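Local coordinates for serine acetyltransferase (Entamoeba histolytica, PDB 3Q1X), which probably catalyses the transfer of an acetyl group to the hydroxyl of L-serine, a step of cysteine biosynthesis, and binds L-serine in this crystal, at residues E37-K40 / L41-I44; D81-F84 / A85-V89. All coordinates share one frame; numbering follows the deposited sequence.

Contact 1: residues E37-K40 / L41-I44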
# COMPACT_ATOMS: atom_id res chain seq x y z
N GLU A 37 -13.00 -6.92 9.83
CA GLU A 37 -12.28 -7.57 10.93
C GLU A 37 -11.57 -6.55 11.82
O GLU A 37 -11.67 -6.64 13.04
CB GLU A 37 -11.30 -8.63 10.41
CG GLU A 37 -11.96 -9.79 9.63
CD GLU A 37 -12.04 -9.54 8.12
OE1 GLU A 37 -12.10 -8.37 7.69
OE2 GLU A 37 -12.03 -10.54 7.36
N LEU A 38 -10.89 -5.59 11.21
CA LEU A 38 -10.24 -4.50 11.95
C LEU A 38 -11.25 -3.58 12.64
O LEU A 38 -11.08 -3.26 13.80
CB LEU A 38 -9.31 -3.69 11.05
CG LEU A 38 -8.43 -2.61 11.71
CD1 LEU A 38 -7.49 -3.20 12.78
CD2 LEU A 38 -7.63 -1.86 10.65
N GLN A 39 -12.30 -3.18 11.92
CA GLN A 39 -13.36 -2.32 12.46
C GLN A 39 -13.91 -2.90 13.77
O GLN A 39 -13.99 -2.21 14.78
CB GLN A 39 -14.48 -2.15 11.42
CG GLN A 39 -15.61 -1.22 11.83
CD GLN A 39 -15.28 0.25 11.65
OE1 GLN A 39 -14.18 0.61 11.25
NE2 GLN A 39 -16.25 1.11 11.93
N LYS A 40 -14.25 -4.19 13.73
CA LYS A 40 -14.83 -4.89 14.87
C LYS A 40 -13.83 -5.09 16.00
O LYS A 40 -14.14 -4.81 17.15
CB LYS A 40 -15.47 -6.21 14.43
CG LYS A 40 -16.77 -6.05 13.64
CD LYS A 40 -17.62 -4.91 14.21
CE LYS A 40 -18.95 -4.75 13.50
NZ LYS A 40 -19.46 -3.38 13.72
N LEU A 41 -12.62 -5.55 15.68
CA LEU A 41 -11.63 -5.85 16.71
C LEU A 41 -11.13 -4.58 17.41
O LEU A 41 -10.82 -4.62 18.61
CB LEU A 41 -10.46 -6.65 16.14
CG LEU A 41 -10.69 -8.12 15.77
CD1 LEU A 41 -9.59 -8.63 14.86
CD2 LEU A 41 -10.78 -8.99 17.02
N ARG A 42 -11.08 -3.48 16.67
CA ARG A 42 -10.75 -2.16 17.25
C ARG A 42 -11.74 -1.80 18.38
O ARG A 42 -11.32 -1.38 19.46
CB ARG A 42 -10.67 -1.06 16.16
CG ARG A 42 -9.50 -1.27 15.16
CD ARG A 42 -8.81 -0.02 14.58
NE ARG A 42 -9.65 0.78 13.69
CZ ARG A 42 -9.23 1.64 12.75
NH1 ARG A 42 -7.94 1.82 12.45
NH2 ARG A 42 -10.13 2.31 12.07
N LYS A 43 -13.03 -2.00 18.13
CA LYS A 43 -14.09 -1.69 19.10
C LYS A 43 -14.04 -2.61 20.30
O LYS A 43 -14.22 -2.17 21.45
CB LYS A 43 -15.47 -1.75 18.44
CG LYS A 43 -15.76 -0.57 17.51
CD LYS A 43 -17.17 -0.58 16.96
CE LYS A 43 -17.50 0.77 16.35
NZ LYS A 43 -18.62 0.70 15.38
N ILE A 44 -13.80 -3.90 20.04
CA ILE A 44 -13.77 -4.94 21.07
C ILE A 44 -12.60 -4.76 22.04
O ILE A 44 -12.79 -4.82 23.26
CB ILE A 44 -13.70 -6.34 20.41
CG1 ILE A 44 -14.95 -6.59 19.55
CG2 ILE A 44 -13.50 -7.43 21.46
CD1 ILE A 44 -14.84 -7.77 18.58
O HOH W 1 -12.81 2.17 12.98
O HOH W 2 -19.32 0.53 13.01
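Leu41 donates its N-H to Glu37 O one turn back, at 3.0 Å, the i to i+4 bond that defines an alpha helix. Its branched apolar side chain suits a buried face: it packs on Leu68 of helix 59-79 and on Ile134 and Ile138 of helix 128-144, while the carboxylate of Glu37 turns to Tyr150.

The aliphatic stem of Arg42 passes slantwise across Leu38, with Arg42 CG 3.7 Å from Leu38 CD1. Bends at chi2 and chi3 (-147° and -67°) lead the guanidinium round so that Leu38 CD2 lies over one of its faces; arginine suits the place by joining an apolar stem to a polar end. A water meets the guanidinium edge in plane, accepting from Arg42 NH2 at 2.8 Å and donating to Gln39 OE1 at 2.7 Å. Gln39 OE1 also accepts from Val34 N, and Arg42 NH1 reaches Gln131. Through these bonds helix 36-45, in the helical part of the chain, is joined to the loop before it by Gln39 and to helix 128-144 by Arg42.

The long, extended chain of Lys43 carries its charge out to a second water, 2.5 Å from Lys43 NZ. This water also accepts a weak bond from Gln39 NE2, which donates to Lys32 O as well. Lys43 NZ lies 4.5 Å from Lys40 NZ, a repulsion probably eased by the salt bridge of Lys40 to Glu64.

Ile44 N donates to Lys40 O at 3.0 Å, and its branched side chain fits the buried side against Leu68.

Contact 2: residues D81-F84 / A85-V89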
# COMPACT_ATOMS: atom_id res chain seq x y z
N ASP A 81 -16.29 -25.79 6.14
CA ASP A 81 -17.63 -26.28 6.45
C ASP A 81 -18.14 -25.72 7.78
O ASP A 81 -17.37 -25.13 8.55
CB ASP A 81 -17.66 -27.81 6.45
CG ASP A 81 -16.74 -28.40 7.50
OD1 ASP A 81 -15.64 -28.85 7.15
OD2 ASP A 81 -17.12 -28.38 8.68
N GLU A 82 -19.43 -25.92 8.03
CA GLU A 82 -20.12 -25.39 9.20
C GLU A 82 -19.49 -25.83 10.53
O GLU A 82 -19.28 -25.00 11.43
CB GLU A 82 -21.61 -25.80 9.16
CG GLU A 82 -22.44 -25.19 8.01
CD GLU A 82 -22.25 -25.87 6.64
OE1 GLU A 82 -21.52 -26.89 6.52
OE2 GLU A 82 -22.85 -25.37 5.67
N LEU A 83 -19.20 -27.12 10.66
CA LEU A 83 -18.63 -27.66 11.89
C LEU A 83 -17.21 -27.14 12.14
O LEU A 83 -16.89 -26.72 13.26
CB LEU A 83 -18.67 -29.20 11.89
CG LEU A 83 -17.92 -29.94 13.00
CD1 LEU A 83 -18.60 -31.26 13.33
CD2 LEU A 83 -16.47 -30.19 12.57
N PHE A 84 -16.38 -27.15 11.10
CA PHE A 84 -15.02 -26.63 11.20
C PHE A 84 -15.02 -25.16 11.60
O PHE A 84 -14.21 -24.75 12.44
CB PHE A 84 -14.26 -26.80 9.88
CG PHE A 84 -12.78 -26.51 9.98
CD1 PHE A 84 -11.95 -27.32 10.76
CD2 PHE A 84 -12.22 -25.43 9.30
CE1 PHE A 84 -10.59 -27.06 10.86
CE2 PHE A 84 -10.85 -25.16 9.39
CZ PHE A 84 -10.03 -25.97 10.16
N ALA A 85 -15.92 -24.38 11.01
CA ALA A 85 -16.12 -22.96 11.36
C ALA A 85 -16.45 -22.74 12.84
O ALA A 85 -15.83 -21.90 13.49
CB ALA A 85 -17.19 -22.34 10.48
N HIS A 86 -17.41 -23.51 13.36
CA HIS A 86 -17.81 -23.43 14.76
C HIS A 86 -16.62 -23.65 15.70
O HIS A 86 -16.40 -22.87 16.62
CB HIS A 86 -18.92 -24.45 15.07
CG HIS A 86 -19.22 -24.58 16.53
ND1 HIS A 86 -20.11 -23.75 17.18
CD2 HIS A 86 -18.72 -25.41 17.47
CE1 HIS A 86 -20.17 -24.09 18.46
NE2 HIS A 86 -19.33 -25.10 18.66
N GLN A 87 -15.84 -24.70 15.44
CA GLN A 87 -14.65 -25.03 16.24
C GLN A 87 -13.56 -23.96 16.19
O GLN A 87 -12.93 -23.64 17.20
CB GLN A 87 -14.07 -26.36 15.78
CG GLN A 87 -15.04 -27.53 15.95
CD GLN A 87 -14.61 -28.76 15.17
OE1 GLN A 87 -13.81 -28.68 14.23
NE2 GLN A 87 -15.16 -29.91 15.55
N CYS A 88 -13.34 -23.41 14.99
CA CYS A 88 -12.33 -22.38 14.81
C CYS A 88 -12.70 -21.09 15.51
O CYS A 88 -11.84 -20.44 16.10
CB CYS A 88 -12.10 -22.12 13.33
SG CYS A 88 -11.21 -23.45 12.53
N VAL A 89 -13.99 -20.74 15.47
CA VAL A 89 -14.46 -19.49 16.08
C VAL A 89 -14.54 -19.61 17.60
O VAL A 89 -14.33 -18.64 18.32
CB VAL A 89 -15.80 -19.03 15.48
CG1 VAL A 89 -16.38 -17.86 16.26
CG2 VAL A 89 -15.61 -18.61 14.03
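The sulfur of Cys88 sits over one face of the Phe84 ring, 3.7 Å from its centroid and 17° off the ring normal, in a sulfur-aromatic contact between residues one helical turn apart. The sulfur is displaced toward the rim, and Phe84 CE2 is its nearest ring atom, 3.6 Å from Cys88 SG. Two torsions bring the groups together: Phe84 sends CG anti to its backbone N (chi1 -170°), whereas Cys88 holds SG anti to its carbonyl carbon. A small polarisable thiol suits this place, since it can lie close against a flat ring; beyond it Cys88 touches Cys145, and Phe84 touches Glu147.

Beside this pair, Leu83 and Gln87 meet on a more exposed flank. The methyl Leu83 CD2 rests against the carboxamide, 3.3 Å from Gln87 NE2, an apolar branch meeting a flat polar group. Gln87 extends beyond CG, and its amide plane is steeply inclined to the Phe84 ring. On the inner side Ala85 packs on Val76 and Thr77 of helix 59-79; its small side chain is consistent with a close approach of the two helices.

Asp81 serves the start of the helix twice. Its backbone O accepts from Ala85 N, the first of four successive i to i+4 bonds, and its carboxylate caps: the bond from Phe84 N to Asp81 OD2 is 2.8 Å long and nearly straight (173°), with the donor above the carboxylate plane. The negative charge there would also suit the positive end of the helix dipole. Such a side-chain bond to the N-H of N3, three residues on, is the mark of an aspartate N-cap, here at the start of helix 82-113.

How the contacts relate
From the N terminus the chain first makes helix 2-18, then reaches contact 1 within helix 36-45. It continues through helix 47-50 and the long helix 59-79 before contact 2 opens helix 82-113. Each contact is local, between residues about one turn apart, and contact 2 includes the cap residue; neither closes a long loop, and they follow in series, without nesting or crossing. The centres of contacts 1 and 2 are about 21 Å apart, and the two do not touch. Helix 59-79 touches both: Leu68 and Tyr71 meet contact 1, while Val76 and Thr77 meet contact 2. Both belong to the helical region that precedes the left-handed beta helix.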